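Local atomic coordinates of putative sugar ABC transport system, substrate-binding protein (Bordetella parapertussis, PDB entry 5IX8), a protein that probably binds a sugar in the periplasm and delivers it to an ABC transporter, as other substrate-binding proteins of its family do. Residues 29-35 with 252-258; 43-47 with 262-266; 79-83 with 106-110. One frame throughout, in Å; residues are numbered along the deposited sequence.

In the fold
All three contacts lie in or at the edge of the lobe built on the parallel sheet of strands 47-53, 17-22, 77-80, 101-105, 116-119 and 288-290; contact 1 begins where the chain crosses over from the other lobe. Contacts 1 and 2 share helix 254-270, which packs against helix 28-43 near its start and against the turn after that helix farther along; their centres are about 15 Å apart. Contact 3 joins the end of strand 77-80 and its following loop to the loop after strand 101-105. Its centre lies about 13 Å from that of contact 1, and the two touch, Phe29 CZ standing 3.6 Å from Gly106 O. In this fold such strand-end loops generally face the ligand cleft between the lobes.

Contact 1 of 3, residues 29-35 with 252-258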
loop_
_atom_site.group_PDB
_atom_site.type_symbol
_atom_site.label_atom_id
_atom_site.label_comp_id
_atom_site.label_asym_id
_atom_site.label_seq_id
_atom_site.Cartn_x
_atom_site.Cartn_y
_atom_site.Cartn_z
ATOM N N PHE A 29 6.628 -0.899 2.137
ATOM C CA PHE A 29 5.530 0.012 1.824
ATOM C C PHE A 29 5.323 1.024 2.940
ATOM O O PHE A 29 5.514 2.225 2.734
ATOM C CB PHE A 29 4.242 -0.773 1.545
ATOM C CG PHE A 29 3.054 0.111 1.229
ATOM C CD1 PHE A 29 3.056 0.902 0.079
ATOM C CD2 PHE A 29 1.974 0.204 2.105
ATOM C CE1 PHE A 29 1.981 1.746 -0.231
ATOM C CE2 PHE A 29 0.871 1.026 1.794
ATOM C CZ PHE A 29 0.880 1.798 0.619
ATOM N N TYR A 30 4.868 0.580 4.114
ATOM C CA TYR A 30 4.704 1.571 5.181
ATOM C C TYR A 30 6.037 2.159 5.597
ATOM O O TYR A 30 6.100 3.341 5.981
ATOM C CB TYR A 30 4.017 0.970 6.418
ATOM C CG TYR A 30 2.706 0.282 6.089
ATOM C CD1 TYR A 30 1.575 1.015 5.711
ATOM C CD2 TYR A 30 2.582 -1.100 6.178
ATOM C CE1 TYR A 30 0.369 0.368 5.395
ATOM C CE2 TYR A 30 1.354 -1.747 5.839
ATOM C CZ TYR A 30 0.268 -0.992 5.466
ATOM O OH TYR A 30 -0.926 -1.567 5.126
ATOM N N LYS A 31 7.105 1.358 5.556
ATOM C CA LYS A 31 8.415 1.909 5.896
ATOM C C LYS A 31 8.826 2.979 4.887
ATOM O O LYS A 31 9.413 4.000 5.258
ATOM C CB LYS A 31 9.461 0.775 5.985
ATOM C CG LYS A 31 10.773 1.232 6.587
ATOM C CD LYS A 31 11.901 0.174 6.455
ATOM C CE LYS A 31 11.497 -1.101 7.080
ATOM N NZ LYS A 31 12.529 -2.179 6.966
ATOM N N GLY A 32 8.504 2.771 3.601
ATOM C CA GLY A 32 8.698 3.822 2.608
ATOM C C GLY A 32 7.914 5.087 2.911
ATOM O O GLY A 32 8.433 6.207 2.795
ATOM N N ILE A 33 6.635 4.941 3.252
ATOM C CA ILE A 33 5.857 6.118 3.617
ATOM C C ILE A 33 6.523 6.856 4.769
ATOM O O ILE A 33 6.707 8.085 4.722
ATOM C CB ILE A 33 4.414 5.726 3.966
ATOM C CG1 ILE A 33 3.735 5.090 2.756
ATOM C CG2 ILE A 33 3.684 6.952 4.498
ATOM C CD1 ILE A 33 2.362 4.559 3.083
ATOM N N ALA A 34 6.929 6.113 5.805
ATOM C CA ALA A 34 7.569 6.734 6.967
ATOM C C ALA A 34 8.866 7.432 6.575
ATOM O O ALA A 34 9.100 8.569 6.989
ATOM C CB ALA A 34 7.836 5.699 8.061
ATOM N N TYR A 35 9.697 6.780 5.741
ATOM C CA TYR A 35 10.914 7.421 5.242
ATOM C C TYR A 35 10.588 8.699 4.454
ATOM O O TYR A 35 11.245 9.737 4.625
ATOM C CB TYR A 35 11.717 6.453 4.363
ATOM C CG TYR A 35 12.821 7.195 3.669
ATOM C CD1 TYR A 35 13.939 7.627 4.386
ATOM C CD2 TYR A 35 12.731 7.519 2.309
ATOM C CE1 TYR A 35 14.926 8.376 3.758
ATOM C CE2 TYR A 35 13.719 8.264 1.676
ATOM C CZ TYR A 35 14.828 8.675 2.419
ATOM O OH TYR A 35 15.856 9.391 1.837
ATOM N N GLU A 252 4.349 0.107 -5.638
ATOM C CA GLU A 252 3.652 0.914 -4.637
ATOM C C GLU A 252 4.640 1.929 -4.084
ATOM O O GLU A 252 5.488 1.584 -3.241
ATOM C CB GLU A 252 3.077 0.037 -3.535
ATOM C CG GLU A 252 1.942 -0.830 -4.086
ATOM C CD GLU A 252 1.177 -1.572 -3.000
ATOM O OE1 GLU A 252 0.543 -0.915 -2.140
ATOM O OE2 GLU A 252 1.220 -2.822 -2.990
ATOM N N PRO A 253 4.621 3.143 -4.568
ATOM C CA PRO A 253 5.687 4.114 -4.257
ATOM C C PRO A 253 5.469 4.820 -2.918
ATOM O O PRO A 253 5.073 5.973 -2.841
ATOM C CB PRO A 253 5.605 5.080 -5.442
ATOM C CG PRO A 253 4.190 5.064 -5.805
ATOM C CD PRO A 253 3.722 3.641 -5.618
ATOM N N GLY A 254 5.747 4.092 -1.830
ATOM C CA GLY A 254 5.491 4.625 -0.499
ATOM C C GLY A 254 6.283 5.894 -0.234
ATOM O O GLY A 254 5.814 6.789 0.467
ATOM N N VAL A 255 7.522 5.954 -0.745
ATOM C CA VAL A 255 8.392 7.084 -0.440
ATOM C C VAL A 255 7.777 8.358 -0.984
ATOM O O VAL A 255 7.667 9.352 -0.271
ATOM C CB VAL A 255 9.804 6.868 -1.009
ATOM C CG1 VAL A 255 10.631 8.148 -0.873
ATOM C CG2 VAL A 255 10.507 5.712 -0.297
ATOM N N ILE A 256 7.318 8.340 -2.240
ATOM C CA ILE A 256 6.742 9.585 -2.768
ATOM C C ILE A 256 5.431 9.921 -2.042
ATOM O O ILE A 256 5.120 11.108 -1.833
ATOM C CB ILE A 256 6.591 9.557 -4.309
ATOM C CG1 ILE A 256 6.342 10.994 -4.809
ATOM C CG2 ILE A 256 5.466 8.634 -4.766
ATOM C CD1 ILE A 256 6.402 11.185 -6.297
HETATM N N MSE A 257 4.678 8.911 -1.585
HETATM C CA MSE A 257 3.442 9.198 -0.858
HETATM C C MSE A 257 3.759 9.952 0.416
HETATM O O MSE A 257 3.067 10.922 0.756
HETATM C CB MSE A 257 2.673 7.932 -0.507
HETATM C CG MSE A 257 2.149 7.174 -1.696
HETATM SE SE MSE A 257 1.265 5.500 -1.097
HETATM C CE MSE A 257 1.448 4.557 -2.764
ATOM N N GLY A 258 4.830 9.528 1.102
ATOM C CA GLY A 258 5.237 10.217 2.322
ATOM C C GLY A 258 5.666 11.651 2.063
ATOM O O GLY A 258 5.311 12.556 2.813
#
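Helix 29-35 and the first turn of helix 254-270 (residues 254-258) run roughly parallel, their axes crossing at -35° and approaching to 6.4 Å. Such closeness depends on glycine. An ideal CB on Gly254 would lie 2.6 Å from Phe29 O, and one on Gly258 2.2 Å from Ile33 O, both clashes; a CB on Gly32 would point toward the partner, 3.4 Å from Val255 N, without a marked clash. The backbones therefore meet through CA-H...O contacts: Ile33 CA to Gly254 O at 3.2 Å, Val255 CA to Gly32 O at 3.4 Å and Gly258 CA to Ile33 O at 3.5 Å.

Larger side chains flank this seam. Met257 CE lies at the edge of the Phe29 ring, 3.8 Å from Phe29 CE1, in a Met-aromatic contact whose selenium (the residue is selenomethionine) lies 5.0 Å from the ring centroid. Over one ring face sits Glu252 OE1, 3.6 Å from Phe29 CE1; this carboxylate is held by Arg158 and Ser231. Tyr35 CD2 meets Val255 CG1 at 3.9 Å. Pro253, centre of an inverse gamma turn, takes the N-cap position. In this periplasmic binding protein, the close crossing over glycines packs the helix that follows the chain's return from the second lobe against helix 28-43 of the first.

Contact 2 of 3, residues 43-47 with 262-266; sequences RSNVE and VQYAI
Segment 43-47 is the turn that leads from helix 28-43 into strand 47-53, and it lies beside residues 262-266 of helix 254-270. The turn reverses at Asn45, whose phi/psi of 60/42° is left-handed helical, a conformation asparagine tolerates well; Val46 is already extended at -117/140°. Backbones stay well apart, Val46 and Val262 being the nearest CA pair at 7.7 Å, so side chains and one water bridge the gap.

The apolar part is made chiefly by beta-branched residues, two of them one helical turn apart. Val262 (chi1 t) and Ile266 (m, t) both point their CA-to-CB bonds toward the turn, and Val46 (chi1 t) meets the two: its CG2 lies 4.1 Å from Val262 CG1 and 3.8 Å from Ile266 CG1. Ser44 CB lies 3.8 Å from Ile266 CD1. Val46 and Val262 also both touch Leu18, so this cluster joins the helix to strand 17-22, next to the edge strand 47-53, a helix-on-sheet layer of the Rossmann-like lobes of periplasmic binding proteins.

The polar part lies beside it. Ser44 (chi1 m) brings OG to 3.3 Å from Gln263 NE2 at an angle too poor for a hydrogen bond. Water 1 bridges them instead, donating to Ser44 OG at 2.8 Å and weakly accepting from Gln263 NE2 at 3.0 Å. Ser44 OG is also hydrogen-bonded to Glu40 O, while Gln263 (m, m) is hydrogen-bonded through OE1 to Ile10 N and through NE2 to Glu40 OE2.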
loop_
_atom_site.group_PDB
_atom_site.type_symbol
_atom_site.label_atom_id
_atom_site.label_comp_id
_atom_site.label_asym_id
_atom_site.label_seq_id
_atom_site.Cartn_x
_atom_site.Cartn_y
_atom_site.Cartn_z
ATOM N N ARG A 43 13.625 18.462 4.944
ATOM C CA ARG A 43 13.821 19.399 3.849
ATOM C C ARG A 43 12.895 20.597 3.957
ATOM O O ARG A 43 13.082 21.596 3.236
ATOM C CB ARG A 43 13.571 18.683 2.527
ATOM C CG ARG A 43 14.527 17.552 2.294
ATOM C CD ARG A 43 14.049 16.803 1.077
ATOM N NE ARG A 43 14.837 15.627 0.737
ATOM C CZ ARG A 43 15.600 15.504 -0.341
ATOM N NH1 ARG A 43 15.731 16.503 -1.196
ATOM N NH2 ARG A 43 16.202 14.348 -0.574
ATOM N N SER A 44 11.918 20.538 4.856
ATOM C CA SER A 44 10.767 21.420 4.753
ATOM C C SER A 44 10.392 22.105 6.060
ATOM O O SER A 44 9.291 22.662 6.146
ATOM C CB SER A 44 9.545 20.633 4.241
ATOM O OG SER A 44 9.839 19.947 3.022
ATOM N N ASN A 45 11.246 22.047 7.087
ATOM C CA ASN A 45 10.972 22.668 8.393
ATOM C C ASN A 45 9.706 22.108 9.052
ATOM O O ASN A 45 8.896 22.848 9.627
ATOM C CB ASN A 45 10.888 24.189 8.282
ATOM C CG ASN A 45 10.862 24.849 9.655
ATOM O OD1 ASN A 45 11.575 24.409 10.576
ATOM N ND2 ASN A 45 10.051 25.899 9.805
ATOM N N VAL A 46 9.532 20.796 8.975
ATOM C CA VAL A 46 8.407 20.106 9.598
ATOM C C VAL A 46 8.979 19.158 10.630
ATOM O O VAL A 46 10.022 18.527 10.394
ATOM C CB VAL A 46 7.552 19.346 8.559
ATOM C CG1 VAL A 46 6.557 18.413 9.249
ATOM C CG2 VAL A 46 6.813 20.382 7.673
ATOM N N GLU A 47 8.314 19.060 11.784
ATOM C CA GLU A 47 8.775 18.191 12.862
ATOM C C GLU A 47 7.935 16.922 12.892
ATOM O O GLU A 47 6.700 16.990 12.950
ATOM C CB GLU A 47 8.670 18.907 14.204
ATOM C CG GLU A 47 9.171 18.099 15.360
ATOM C CD GLU A 47 8.994 18.820 16.682
ATOM O OE1 GLU A 47 8.660 20.020 16.666
ATOM O OE2 GLU A 47 9.184 18.186 17.739
ATOM N N VAL A 262 3.750 15.401 3.412
ATOM C CA VAL A 262 4.356 16.592 4.010
ATOM C C VAL A 262 4.027 17.840 3.193
ATOM O O VAL A 262 3.658 18.897 3.744
ATOM C CB VAL A 262 5.876 16.394 4.153
ATOM C CG1 VAL A 262 6.568 17.694 4.576
ATOM C CG2 VAL A 262 6.143 15.283 5.162
ATOM N N GLN A 263 4.179 17.753 1.862
ATOM C CA GLN A 263 3.950 18.942 1.041
ATOM C C GLN A 263 2.483 19.372 1.061
ATOM O O GLN A 263 2.181 20.579 1.017
ATOM C CB GLN A 263 4.423 18.693 -0.395
ATOM C CG GLN A 263 5.960 18.604 -0.469
ATOM C CD GLN A 263 6.603 19.947 -0.152
ATOM O OE1 GLN A 263 5.994 20.986 -0.366
ATOM N NE2 GLN A 263 7.823 19.932 0.381
ATOM N N TYR A 264 1.562 18.402 1.119
ATOM C CA TYR A 264 0.142 18.729 1.215
ATOM C C TYR A 264 -0.188 19.316 2.581
ATOM O O TYR A 264 -0.979 20.278 2.679
ATOM C CB TYR A 264 -0.726 17.476 0.968
ATOM C CG TYR A 264 -0.974 17.096 -0.484
ATOM C CD1 TYR A 264 0.091 16.864 -1.372
ATOM C CD2 TYR A 264 -2.282 16.965 -0.962
ATOM C CE1 TYR A 264 -0.148 16.536 -2.689
ATOM C CE2 TYR A 264 -2.547 16.620 -2.292
ATOM C CZ TYR A 264 -1.483 16.412 -3.148
ATOM O OH TYR A 264 -1.737 16.071 -4.457
ATOM N N ALA A 265 0.395 18.735 3.646
ATOM C CA ALA A 265 0.111 19.223 5.002
ATOM C C ALA A 265 0.556 20.678 5.179
ATOM O O ALA A 265 -0.151 21.472 5.829
ATOM C CB ALA A 265 0.781 18.331 6.056
ATOM N N ILE A 266 1.727 21.050 4.632
ATOM C CA ILE A 266 2.180 22.440 4.790
ATOM C C ILE A 266 1.180 23.385 4.161
ATOM O O ILE A 266 0.831 24.433 4.738
ATOM C CB ILE A 266 3.570 22.647 4.166
ATOM C CG1 ILE A 266 4.635 21.846 4.908
ATOM C CG2 ILE A 266 3.953 24.127 4.185
ATOM C CD1 ILE A 266 5.947 21.715 4.126
HETATM O O HOH W 1 10.508 21.150 0.621
#

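Contact 3 of 3, residues 79-83 with 106-110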
loop_
_atom_site.group_PDB
_atom_site.type_symbol
_atom_site.label_atom_id
_atom_site.label_comp_id
_atom_site.label_asym_id
_atom_site.label_seq_id
_atom_site.Cartn_x
_atom_site.Cartn_y
_atom_site.Cartn_z
ATOM N N VAL A 79 -0.992 11.233 11.018
ATOM C CA VAL A 79 -0.925 10.521 9.744
ATOM C C VAL A 79 -1.176 9.049 10.038
ATOM O O VAL A 79 -0.500 8.471 10.888
ATOM C CB VAL A 79 0.445 10.720 9.070
ATOM C CG1 VAL A 79 0.534 9.928 7.751
ATOM C CG2 VAL A 79 0.727 12.205 8.873
ATOM N N LEU A 80 -2.152 8.449 9.355
ATOM C CA LEU A 80 -2.706 7.162 9.747
ATOM C C LEU A 80 -2.717 6.200 8.564
ATOM O O LEU A 80 -3.320 6.500 7.531
ATOM C CB LEU A 80 -4.137 7.346 10.275
ATOM C CG LEU A 80 -4.919 6.056 10.504
ATOM C CD1 LEU A 80 -4.209 5.200 11.583
ATOM C CD2 LEU A 80 -6.387 6.417 10.871
ATOM N N SER A 81 -2.061 5.049 8.728
ATOM C CA SER A 81 -2.311 3.850 7.921
ATOM C C SER A 81 -2.938 2.833 8.854
ATOM O O SER A 81 -2.240 2.320 9.738
ATOM C CB SER A 81 -1.020 3.287 7.325
ATOM O OG SER A 81 -0.368 4.217 6.489
ATOM N N PRO A 82 -4.220 2.508 8.713
ATOM C CA PRO A 82 -4.923 1.793 9.788
ATOM C C PRO A 82 -4.753 0.281 9.734
ATOM O O PRO A 82 -4.600 -0.327 8.675
ATOM C CB PRO A 82 -6.391 2.183 9.545
ATOM C CG PRO A 82 -6.463 2.275 8.030
ATOM C CD PRO A 82 -5.124 2.893 7.610
ATOM N N ALA A 83 -4.822 -0.328 10.910
ATOM C CA ALA A 83 -4.728 -1.781 11.033
ATOM C C ALA A 83 -6.037 -2.494 10.706
ATOM O O ALA A 83 -6.079 -3.731 10.710
ATOM C CB ALA A 83 -4.276 -2.163 12.439
ATOM N N GLY A 106 -1.474 5.897 2.273
ATOM C CA GLY A 106 -1.217 4.613 1.627
ATOM C C GLY A 106 -2.406 3.711 1.352
ATOM O O GLY A 106 -2.479 3.099 0.286
ATOM N N ILE A 107 -3.315 3.584 2.313
ATOM C CA ILE A 107 -4.461 2.679 2.189
ATOM C C ILE A 107 -5.708 3.361 2.732
ATOM O O ILE A 107 -5.630 4.253 3.587
ATOM C CB ILE A 107 -4.213 1.363 2.949
ATOM C CG1 ILE A 107 -3.547 1.673 4.308
ATOM C CG2 ILE A 107 -3.322 0.437 2.093
ATOM C CD1 ILE A 107 -3.735 0.569 5.323
ATOM N N PRO A 108 -6.892 2.959 2.235
ATOM C CA PRO A 108 -8.137 3.622 2.653
ATOM C C PRO A 108 -8.471 3.374 4.125
ATOM O O PRO A 108 -8.184 2.308 4.683
ATOM C CB PRO A 108 -9.210 2.960 1.781
ATOM C CG PRO A 108 -8.512 2.263 0.708
ATOM C CD PRO A 108 -7.125 1.932 1.203
ATOM N N VAL A 109 -9.123 4.358 4.749
ATOM C CA VAL A 109 -9.722 4.152 6.063
ATOM C C VAL A 109 -11.186 4.594 6.005
ATOM O O VAL A 109 -11.558 5.537 5.284
ATOM C CB VAL A 109 -8.913 4.887 7.169
ATOM C CG1 VAL A 109 -8.898 6.382 6.954
ATOM C CG2 VAL A 109 -9.402 4.534 8.564
ATOM N N ASN A 110 -12.030 3.904 6.777
ATOM C CA ASN A 110 -13.475 4.122 6.736
ATOM C C ASN A 110 -13.881 5.246 7.690
ATOM O O ASN A 110 -14.516 5.031 8.728
ATOM C CB ASN A 110 -14.182 2.824 7.089
ATOM C CG ASN A 110 -15.626 2.832 6.704
ATOM O OD1 ASN A 110 -16.081 3.669 5.912
ATOM N ND2 ASN A 110 -16.376 1.909 7.282
HETATM O O HOH W 2 -5.579 5.702 5.814
#
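The ring of Pro82 is the bump here, and its hollow lies between Ile107 and Val109. Pro82 CD presses on Ile107 CD1 at 3.5 Å and Pro82 CG on Val109 CB at 3.7 Å, while Pro108 O, 3.8 Å from Pro82 CG, borders the hollow. Pro108 itself points its CB away. Rigid and compact, proline fits such a niche. Ile107, with chi1 p, brings its end nearer to Pro82, and Leu80 extends the apolar patch, its CD2 4.2 Å from Val109 CG2.

These are the end of strand 77-80 with the loop after it, and the loop after strand 101-105, connected by the beta-alpha-beta crossover through helix 89-97 of a Rossmann-like lobe. Leu80 still pairs with Ile103 and Ala105; beyond that no direct hydrogen bond joins the two segments, and water 2 links them, donating to Leu80 O (2.9 Å) and Ile107 O (2.7 Å). Gly106 has a positive phi of 79°, which favours glycine. Small Ser81 lies alongside, its CB 4.3 Å from Ile107 CG1 and its OG hydrogen-bonded to Ala105 O.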